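Local coordinates for protein DNA-(apurinic or apyrimidinic site) endonuclease 2 (Xenopus laevis, PDB 6WCD) that cleaves DNA weakly at abasic sites in base excision repair and also resects it as a 3'-to-5' exonuclease, at residues 53-58 / 77-83; 84-89 / 110-115. All coordinates share one frame; numbering follows the deposited sequence.

Interaction 1: 53-58 / 77-83; sequences NSYFSF and TPQAAEE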
ATOM      1  N   ASN A  53       1.931  11.514 -11.812  1.00 13.51           N
ATOM      2  CA  ASN A  53       0.624  11.955 -11.355  1.00 12.76           C
ATOM      3  C   ASN A  53       0.324  11.174 -10.093  1.00 14.09           C
ATOM      4  O   ASN A  53       0.545   9.953 -10.044  1.00 13.93           O
ATOM      5  CB  ASN A  53      -0.480  11.818 -12.414  1.00 13.41           C
ATOM      6  CG  ASN A  53      -0.598  10.457 -13.076  1.00 14.43           C
ATOM      7  OD1 ASN A  53      -1.521   9.670 -12.763  1.00 16.26           O
ATOM      8  ND2 ASN A  53       0.289  10.164 -14.004  1.00 18.58           N
ATOM      9  N   SER A  54      -0.110  11.867  -9.045  1.00 12.49           N
ATOM     10  CA  SER A  54      -0.190  11.234  -7.737  1.00 11.54           C
ATOM     11  C   SER A  54      -1.550  11.364  -7.094  1.00 11.57           C
ATOM     12  O   SER A  54      -2.315  12.274  -7.382  1.00 13.27           O
ATOM     13  CB  SER A  54       0.861  11.796  -6.795  1.00 14.00           C
ATOM     14  OG  SER A  54       0.593  13.184  -6.474  1.00 15.50           O
ATOM     15  N   TYR A  55      -1.788  10.438  -6.166  1.00 11.32           N
ATOM     16  CA  TYR A  55      -3.080  10.193  -5.506  1.00 10.05           C
ATOM     17  C   TYR A  55      -2.805   9.950  -4.038  1.00 10.83           C
ATOM     18  O   TYR A  55      -2.193   8.955  -3.677  1.00 11.60           O
ATOM     19  CB  TYR A  55      -3.805   8.997  -6.158  1.00 12.95           C
ATOM     20  CG  TYR A  55      -3.874   9.191  -7.659  1.00 11.87           C
ATOM     21  CD1 TYR A  55      -4.940   9.890  -8.237  1.00 12.65           C
ATOM     22  CD2 TYR A  55      -2.795   8.824  -8.479  1.00 12.84           C
ATOM     23  CE1 TYR A  55      -4.955  10.219  -9.587  1.00 13.92           C
ATOM     24  CE2 TYR A  55      -2.788   9.152  -9.816  1.00 11.60           C
ATOM     25  CZ  TYR A  55      -3.876   9.847 -10.365  1.00 12.55           C
ATOM     26  OH  TYR A  55      -3.901  10.217 -11.686  1.00 15.26           O
ATOM     27  N   PHE A  56      -3.272  10.858  -3.204  1.00 12.72           N
ATOM     28  CA  PHE A  56      -3.001  10.831  -1.762  1.00 11.92           C
ATOM     29  C   PHE A  56      -4.282  10.538  -1.014  1.00 12.45           C
ATOM     30  O   PHE A  56      -5.371  11.000  -1.412  1.00 15.67           O
ATOM     31  CB  PHE A  56      -2.461  12.174  -1.244  1.00 11.40           C
ATOM     32  CG  PHE A  56      -0.989  12.377  -1.426  1.00 12.99           C
ATOM     33  CD1 PHE A  56      -0.400  12.421  -2.641  1.00 13.49           C
ATOM     34  CD2 PHE A  56      -0.203  12.566  -0.310  1.00 13.04           C
ATOM     35  CE1 PHE A  56       0.982  12.610  -2.783  1.00 13.33           C
ATOM     36  CE2 PHE A  56       1.143  12.756  -0.423  1.00 13.53           C
ATOM     37  CZ  PHE A  56       1.746  12.825  -1.677  1.00 12.96           C
ATOM     38  N   SER A  57      -4.143   9.892   0.118  1.00 11.06           N
ATOM     39  CA  SER A  57      -5.159   9.939   1.158  1.00 11.67           C
ATOM     40  C   SER A  57      -4.536  10.645   2.338  1.00 12.86           C
ATOM     41  O   SER A  57      -3.491  10.250   2.825  1.00 13.78           O
ATOM     42  CB  SER A  57      -5.636   8.544   1.539  1.00 16.11           C
ATOM     43  OG  SER A  57      -6.698   8.659   2.527  1.00 19.15           O
ATOM     44  N   PHE A  58      -5.164  11.726   2.745  1.00 17.10           N
ATOM     45  CA  PHE A  58      -4.712  12.553   3.848  1.00 15.86           C
ATOM     46  C   PHE A  58      -5.483  12.245   5.122  1.00 17.62           C
ATOM     47  O   PHE A  58      -6.719  12.178   5.101  1.00 17.56           O
ATOM     48  CB  PHE A  58      -4.951  14.012   3.501  1.00 17.49           C
ATOM     49  CG  PHE A  58      -4.324  14.468   2.242  1.00 17.62           C
ATOM     50  CD1 PHE A  58      -2.985  14.735   2.166  1.00 15.13           C
ATOM     51  CD2 PHE A  58      -5.109  14.731   1.124  1.00 25.96           C
ATOM     52  CE1 PHE A  58      -2.390  15.213   1.029  1.00 17.80           C
ATOM     53  CE2 PHE A  58      -4.544  15.184  -0.068  1.00 27.30           C
ATOM     54  CZ  PHE A  58      -3.183  15.468  -0.110  1.00 26.11           C
ATOM     55  N   THR A  77      -1.093   6.107 -15.852  1.00 15.53           N
ATOM     56  CA  THR A  77      -2.152   6.977 -15.366  1.00 13.32           C
ATOM     57  C   THR A  77      -3.412   6.149 -15.167  1.00 13.46           C
ATOM     58  O   THR A  77      -3.873   5.511 -16.113  1.00 15.16           O
ATOM     59  CB  THR A  77      -2.394   8.093 -16.372  1.00 14.97           C
ATOM     60  OG1 THR A  77      -1.158   8.831 -16.576  1.00 17.17           O
ATOM     61  CG2 THR A  77      -3.438   9.068 -15.887  1.00 18.40           C
ATOM     62  N   PRO A  78      -4.014   6.165 -13.989  1.00 13.48           N
ATOM     63  CA  PRO A  78      -5.148   5.304 -13.700  1.00 13.29           C
ATOM     64  C   PRO A  78      -6.445   5.788 -14.310  1.00 14.56           C
ATOM     65  O   PRO A  78      -6.706   6.993 -14.444  1.00 15.83           O
ATOM     66  CB  PRO A  78      -5.215   5.300 -12.167  1.00 14.60           C
ATOM     67  CG  PRO A  78      -4.611   6.579 -11.764  1.00 14.67           C
ATOM     68  CD  PRO A  78      -3.528   6.848 -12.752  1.00 15.55           C
ATOM     69  N   GLN A  79      -7.297   4.818 -14.641  1.00 16.94           N
ATOM     70  CA  GLN A  79      -8.632   5.136 -15.113  1.00 17.84           C
ATOM     71  C   GLN A  79      -9.540   5.578 -13.987  1.00 18.47           C
ATOM     72  O   GLN A  79     -10.521   6.298 -14.234  1.00 20.87           O
ATOM     73  CB  GLN A  79      -9.231   3.920 -15.843  1.00 21.44           C
ATOM     74  CG  GLN A  79      -8.698   3.686 -17.278  1.00 28.93           C
ATOM     75  CD  GLN A  79      -7.267   3.173 -17.393  1.00 37.57           C
ATOM     76  OE1 GLN A  79      -6.695   2.637 -16.449  1.00 32.56           O
ATOM     77  NE2 GLN A  79      -6.691   3.311 -18.591  1.00 31.00           N
ATOM     78  N   ALA A  80      -9.241   5.187 -12.755  1.00 15.08           N
ATOM     79  CA  ALA A  80     -10.056   5.515 -11.613  1.00 17.13           C
ATOM     80  C   ALA A  80      -9.164   5.541 -10.382  1.00 14.37           C
ATOM     81  O   ALA A  80      -8.123   4.896 -10.328  1.00 14.26           O
ATOM     82  CB  ALA A  80     -11.189   4.512 -11.415  1.00 17.77           C
ATOM     83  N   ALA A  81      -9.602   6.271  -9.367  1.00 14.55           N
ATOM     84  CA  ALA A  81      -8.843   6.365  -8.126  1.00 14.05           C
ATOM     85  C   ALA A  81      -9.775   6.802  -7.006  1.00 16.08           C
ATOM     86  O   ALA A  81     -10.688   7.600  -7.225  1.00 19.21           O
ATOM     87  CB  ALA A  81      -7.672   7.358  -8.228  1.00 17.45           C
ATOM     88  N   GLU A  82      -9.549   6.275  -5.821  1.00 13.88           N
ATOM     89  CA  GLU A  82     -10.437   6.515  -4.693  1.00 12.14           C
ATOM     90  C   GLU A  82      -9.697   6.424  -3.383  1.00 12.63           C
ATOM     91  O   GLU A  82      -8.864   5.533  -3.221  1.00 14.72           O
ATOM     92  CB  GLU A  82     -11.580   5.488  -4.745  1.00 18.64           C
ATOM     93  CG  GLU A  82     -12.703   5.733  -3.783  1.00 19.29           C
ATOM     94  CD  GLU A  82     -13.887   4.744  -3.944  1.00 23.29           C
ATOM     95  OE1 GLU A  82     -13.963   4.032  -4.953  1.00 22.73           O
ATOM     96  OE2 GLU A  82     -14.740   4.714  -3.044  1.00 25.47           O
ATOM     97  N   GLU A  83     -10.037   7.284  -2.409  1.00 13.88           N
ATOM     98  CA  GLU A  83      -9.485   7.240  -1.075  1.00 14.17           C
ATOM     99  C   GLU A  83     -10.290   6.261  -0.215  1.00 14.98           C
ATOM    100  O   GLU A  83     -11.529   6.213  -0.298  1.00 18.19           O
ATOM    101  CB  GLU A  83      -9.619   8.624  -0.419  1.00 20.53           C
ATOM    102  CG  GLU A  83      -8.525   9.560  -0.423  1.00 46.90           C
ATOM    103  CD  GLU A  83      -8.872  10.673   0.585  1.00 44.53           C
ATOM    104  OE1 GLU A  83      -8.418  10.588   1.747  1.00 28.48           O
ATOM    105  OE2 GLU A  83      -9.668  11.570   0.227  1.00 40.38           O
TER
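Tyr55 reaches from strand 53-57 across to Pro78 and Ala81, joining the two beta-sheets whose packing makes the central sandwich of the DNase I-like catalytic domain. Strand 53-57 is an outermost strand of one sheet, strand 80-83 belongs to the other, and they run nearly parallel, 21° apart, with axes 7.3 Å apart at closest approach; side chains, not backbone bonds, therefore hold them together. The tight part surrounds the phenol. Tyr55 CZ lies 3.6 Å from Pro78 CG, while Tyr55 CD1 is 3.7 Å from Ala81 CB; both neighbours approach the ring obliquely, and the short alanine methyl suits the narrow gap between sheets. Val120 and Thr122 of strand 119-127 also touch the tyrosine. Tyr55 OH donates to Asn53 OD1 over 2.7 Å, so a polar tip is satisfied within the core, and the bond fixes one side of the Asn53 amide, whose ND2 makes a weak bond to Thr77 OG1. A leucine at Tyr55 would probably leave a gap against Pro78 and set the Asn53 amide freer to turn. Toward Ser57 and Glu83 the contact stays close but turns polar; only beyond it, at Phe58, does it reach partly exposed surface. Glu83 stretches across, its CG 3.6 Å from Phe56 O, and its carboxylate also forms a salt bridge with Arg60, a charge that suits a buried acid. Ser57 swings its hydroxyl anti to the backbone N (chi1 -177°) to meet that acid: Ser57 OG donates to Glu83 OE1 at 2.7 Å, and OE1 accepts with its anti lone pair, away from the other oxygen.

Interaction 2: 84-89 / 110-115; sequences GLSGVF and LQSLDQ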
ATOM      1  N   GLY A  84      -9.609   5.558   0.674  1.00 14.37           N
ATOM      2  CA  GLY A  84     -10.267   4.800   1.699  1.00 14.81           C
ATOM      3  C   GLY A  84     -10.694   3.443   1.188  1.00 15.89           C
ATOM      4  O   GLY A  84     -10.596   3.134   0.010  1.00 18.32           O
ATOM      5  N   LEU A  85     -11.197   2.638   2.106  1.00 14.47           N
ATOM      6  CA  LEU A  85     -11.699   1.294   1.811  1.00 14.89           C
ATOM      7  C   LEU A  85     -13.200   1.166   1.799  1.00 15.23           C
ATOM      8  O   LEU A  85     -13.704   0.141   1.285  1.00 17.46           O
ATOM      9  CB  LEU A  85     -11.161   0.290   2.843  1.00 14.41           C
ATOM     10  CG  LEU A  85      -9.654   0.135   2.863  1.00 14.83           C
ATOM     11  CD1 LEU A  85      -9.216  -0.672   4.057  1.00 17.65           C
ATOM     12  CD2 LEU A  85      -9.132  -0.470   1.600  1.00 17.02           C
ATOM     13  N   SER A  86     -13.938   2.136   2.316  1.00 16.80           N
ATOM     14  CA  SER A  86     -15.371   1.982   2.506  1.00 16.35           C
ATOM     15  C   SER A  86     -16.238   2.833   1.597  1.00 22.52           C
ATOM     16  O   SER A  86     -17.451   2.596   1.557  1.00 26.29           O
ATOM     17  CB  SER A  86     -15.772   2.307   3.936  1.00 19.42           C
ATOM     18  OG  SER A  86     -15.783   3.701   4.146  1.00 21.79           O
ATOM     19  N   GLY A  87     -15.694   3.823   0.919  1.00 21.31           N
ATOM     20  CA  GLY A  87     -16.556   4.667   0.093  1.00 23.59           C
ATOM     21  C   GLY A  87     -17.042   5.949   0.736  1.00 33.46           C
ATOM     22  O   GLY A  87     -17.559   6.820   0.024  1.00 35.08           O
ATOM     23  N   VAL A  88     -16.884   6.116   2.050  1.00 28.90           N
ATOM     24  CA  VAL A  88     -17.478   7.280   2.694  1.00 28.57           C
ATOM     25  C   VAL A  88     -16.798   8.586   2.279  1.00 33.61           C
ATOM     26  O   VAL A  88     -17.428   9.648   2.321  1.00 38.25           O
ATOM     27  CB  VAL A  88     -17.492   7.087   4.227  1.00 41.24           C
ATOM     28  CG1 VAL A  88     -18.343   5.861   4.592  1.00 36.35           C
ATOM     29  CG2 VAL A  88     -16.097   6.947   4.761  1.00 41.85           C
ATOM     30  N   PHE A  89     -15.537   8.565   1.873  1.00 43.58           N
ATOM     31  CA  PHE A  89     -14.864   9.781   1.427  1.00 57.73           C
ATOM     32  C   PHE A  89     -14.708   9.813  -0.088  1.00 70.94           C
ATOM     33  O   PHE A  89     -13.711  10.311  -0.615  1.00 74.99           O
ATOM     34  CB  PHE A  89     -13.510   9.936   2.117  1.00 54.50           C
ATOM     35  CG  PHE A  89     -13.625  10.131   3.597  1.00 59.35           C
ATOM     36  CD1 PHE A  89     -14.120  11.313   4.111  1.00 63.85           C
ATOM     37  CD2 PHE A  89     -13.251   9.132   4.474  1.00 63.83           C
ATOM     38  CE1 PHE A  89     -14.238  11.499   5.476  1.00 65.09           C
ATOM     39  CE2 PHE A  89     -13.370   9.307   5.834  1.00 65.79           C
ATOM     40  CZ  PHE A  89     -13.866  10.493   6.338  1.00 66.88           C
ATOM     41  N   LEU A 110     -17.281   2.982   9.761  1.00 20.64           N
ATOM     42  CA  LEU A 110     -16.627   3.129   8.490  1.00 18.07           C
ATOM     43  C   LEU A 110     -15.905   4.474   8.376  1.00 21.36           C
ATOM     44  O   LEU A 110     -14.790   4.548   7.837  1.00 19.25           O
ATOM     45  CB  LEU A 110     -17.624   2.977   7.344  1.00 24.23           C
ATOM     46  CG  LEU A 110     -18.231   1.571   7.228  1.00 19.65           C
ATOM     47  CD1 LEU A 110     -19.249   1.588   6.086  1.00 25.24           C
ATOM     48  CD2 LEU A 110     -17.188   0.472   6.993  1.00 21.39           C
ATOM     49  N   GLN A 111     -16.528   5.545   8.874  1.00 22.06           N
ATOM     50  CA  GLN A 111     -15.854   6.832   8.794  1.00 26.89           C
ATOM     51  C   GLN A 111     -14.569   6.798   9.602  1.00 22.22           C
ATOM     52  O   GLN A 111     -13.522   7.276   9.161  1.00 21.11           O
ATOM     53  CB  GLN A 111     -16.771   7.958   9.299  1.00 29.70           C
ATOM     54  CG  GLN A 111     -16.149   9.336   9.160  1.00 60.94           C
ATOM     55  CD  GLN A 111     -17.168  10.410   8.824  1.00 88.50           C
ATOM     56  OE1 GLN A 111     -18.377  10.161   8.818  1.00 87.75           O
ATOM     57  NE2 GLN A 111     -16.682  11.614   8.536  1.00 99.94           N
ATOM     58  N   SER A 112     -14.638   6.202  10.779  1.00 21.46           N
ATOM     59  CA  SER A 112     -13.452   6.141  11.631  0.61 18.92           C
ATOM     60  C   SER A 112     -12.342   5.347  11.002  1.00 18.27           C
ATOM     61  O   SER A 112     -11.168   5.714  11.126  1.00 17.44           O
ATOM     62  CB  SER A 112     -13.787   5.517  12.963  0.61 21.60           C
ATOM     63  OG  SER A 112     -14.650   6.357  13.678  0.61 28.85           O
ATOM     64  N   LEU A 113     -12.685   4.238  10.326  1.00 17.00           N
ATOM     65  CA  LEU A 113     -11.678   3.398   9.701  1.00 17.04           C
ATOM     66  C   LEU A 113     -11.062   4.059   8.496  1.00 18.09           C
ATOM     67  O   LEU A 113      -9.949   3.695   8.106  1.00 18.93           O
ATOM     68  CB  LEU A 113     -12.306   2.046   9.332  1.00 16.77           C
ATOM     69  CG  LEU A 113     -12.653   1.140  10.474  1.00 18.63           C
ATOM     70  CD1 LEU A 113     -13.597   0.027  10.105  1.00 17.33           C
ATOM     71  CD2 LEU A 113     -11.334   0.586  11.087  1.00 21.58           C
ATOM     72  N   ASP A 114     -11.766   5.002   7.840  1.00 15.78           N
ATOM     73  CA  ASP A 114     -11.279   5.643   6.640  1.00 17.92           C
ATOM     74  C   ASP A 114     -10.731   7.057   6.826  1.00 17.51           C
ATOM     75  O   ASP A 114     -10.092   7.576   5.905  1.00 24.04           O
ATOM     76  CB  ASP A 114     -12.396   5.685   5.580  1.00 19.77           C
ATOM     77  CG  ASP A 114     -12.317   4.532   4.635  1.00 21.71           C
ATOM     78  OD1 ASP A 114     -11.358   3.720   4.709  1.00 23.49           O
ATOM     79  OD2 ASP A 114     -13.229   4.469   3.771  1.00 20.85           O
ATOM     80  N   GLN A 115     -10.820   7.631   8.026  1.00 14.05           N
ATOM     81  CA  GLN A 115     -10.443   9.028   8.191  1.00 16.59           C
ATOM     82  C   GLN A 115      -8.986   9.244   8.579  1.00 15.64           C
ATOM     83  O   GLN A 115      -8.618  10.379   8.898  1.00 16.58           O
ATOM     84  CB  GLN A 115     -11.343   9.693   9.241  1.00 16.50           C
ATOM     85  CG  GLN A 115     -11.108   9.198  10.622  1.00 14.83           C
ATOM     86  CD  GLN A 115     -12.003   9.852  11.664  1.00 22.87           C
ATOM     87  OE1 GLN A 115     -12.870  10.679  11.348  1.00 26.48           O
ATOM     88  NE2 GLN A 115     -11.821   9.460  12.920  1.00 21.70           N
TER
HETATM   89  O   HOH W   1     -13.708   6.199   1.690  1.00 33.08           O
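Asp114, the last helical residue of 107-114, presses its carboxylate into the loop formed by Gly84 to Phe89. Hydrogen bonding dominates. Leu85 N donates almost straight (174°) to Asp114 OD1 at 2.8 Å, and Ser86 N reaches Asp114 OD2 at the same length; both come from the syn side, slightly out of the carboxylate plane. Ser86 OG also donates to Asp114 OD2, but from above that plane, over 2.7 Å, because chi1 of 76° sets the hydroxyl between the backbone N and the carbonyl carbon. A water completes the polar cluster: it donates to Asp114 OD2 and accepts from Phe89 N, tying the far end of the loop to the same oxygen. Glycine suits position 84 because its phi is positive and a beta carbon would collide with Asp114 OD2.

Apolar and aromatic contacts flank the carboxylate. Val88 CG1 rests 4.1 Å from Leu110 CB, and Leu110 CD2 lies beside Ser86 CB. The Phe89 ring, which is poorly ordered, meets Asp114 CB at its edge in plane, Phe89 CD2 to Asp114 CB being 3.7 Å; it stands nearly perpendicular (86°) to the Gln111 amide, whose NE2 approaches CZ obliquely. Arg60 adds a cation-pi contact to this ring.

With loop amides, a hydroxyl and a water all donating to one carboxylate, Asp114 is probably held ionised, its charge offset by N-H and O-H dipoles although it stands at the helix's C-terminal end.

Interactions 1 and 2 follow each other along the chain, which leaves strand 80-83 and runs directly into loop 84-89. Their centres lie 15 Å apart, yet they touch where Glu82 OE2 packs 3.6 Å from Gly87 CA. Arg60 bridges them further, pairing with Glu83 in the first, and making a cation-pi contact with Phe89 and bonding the backbone of Gln115 in the second. Both contribute to the inferred Claspin-like CKB motif, which begins at Glu82. Neither contact forms the catalytic centre, but the side chains of Ser57 and Leu85 lie about 9 and 10 Å from that of Tyr142, probably an active-site residue, and the side chain of Phe56 lies about 10 Å from that of the magnesium ligand Glu34.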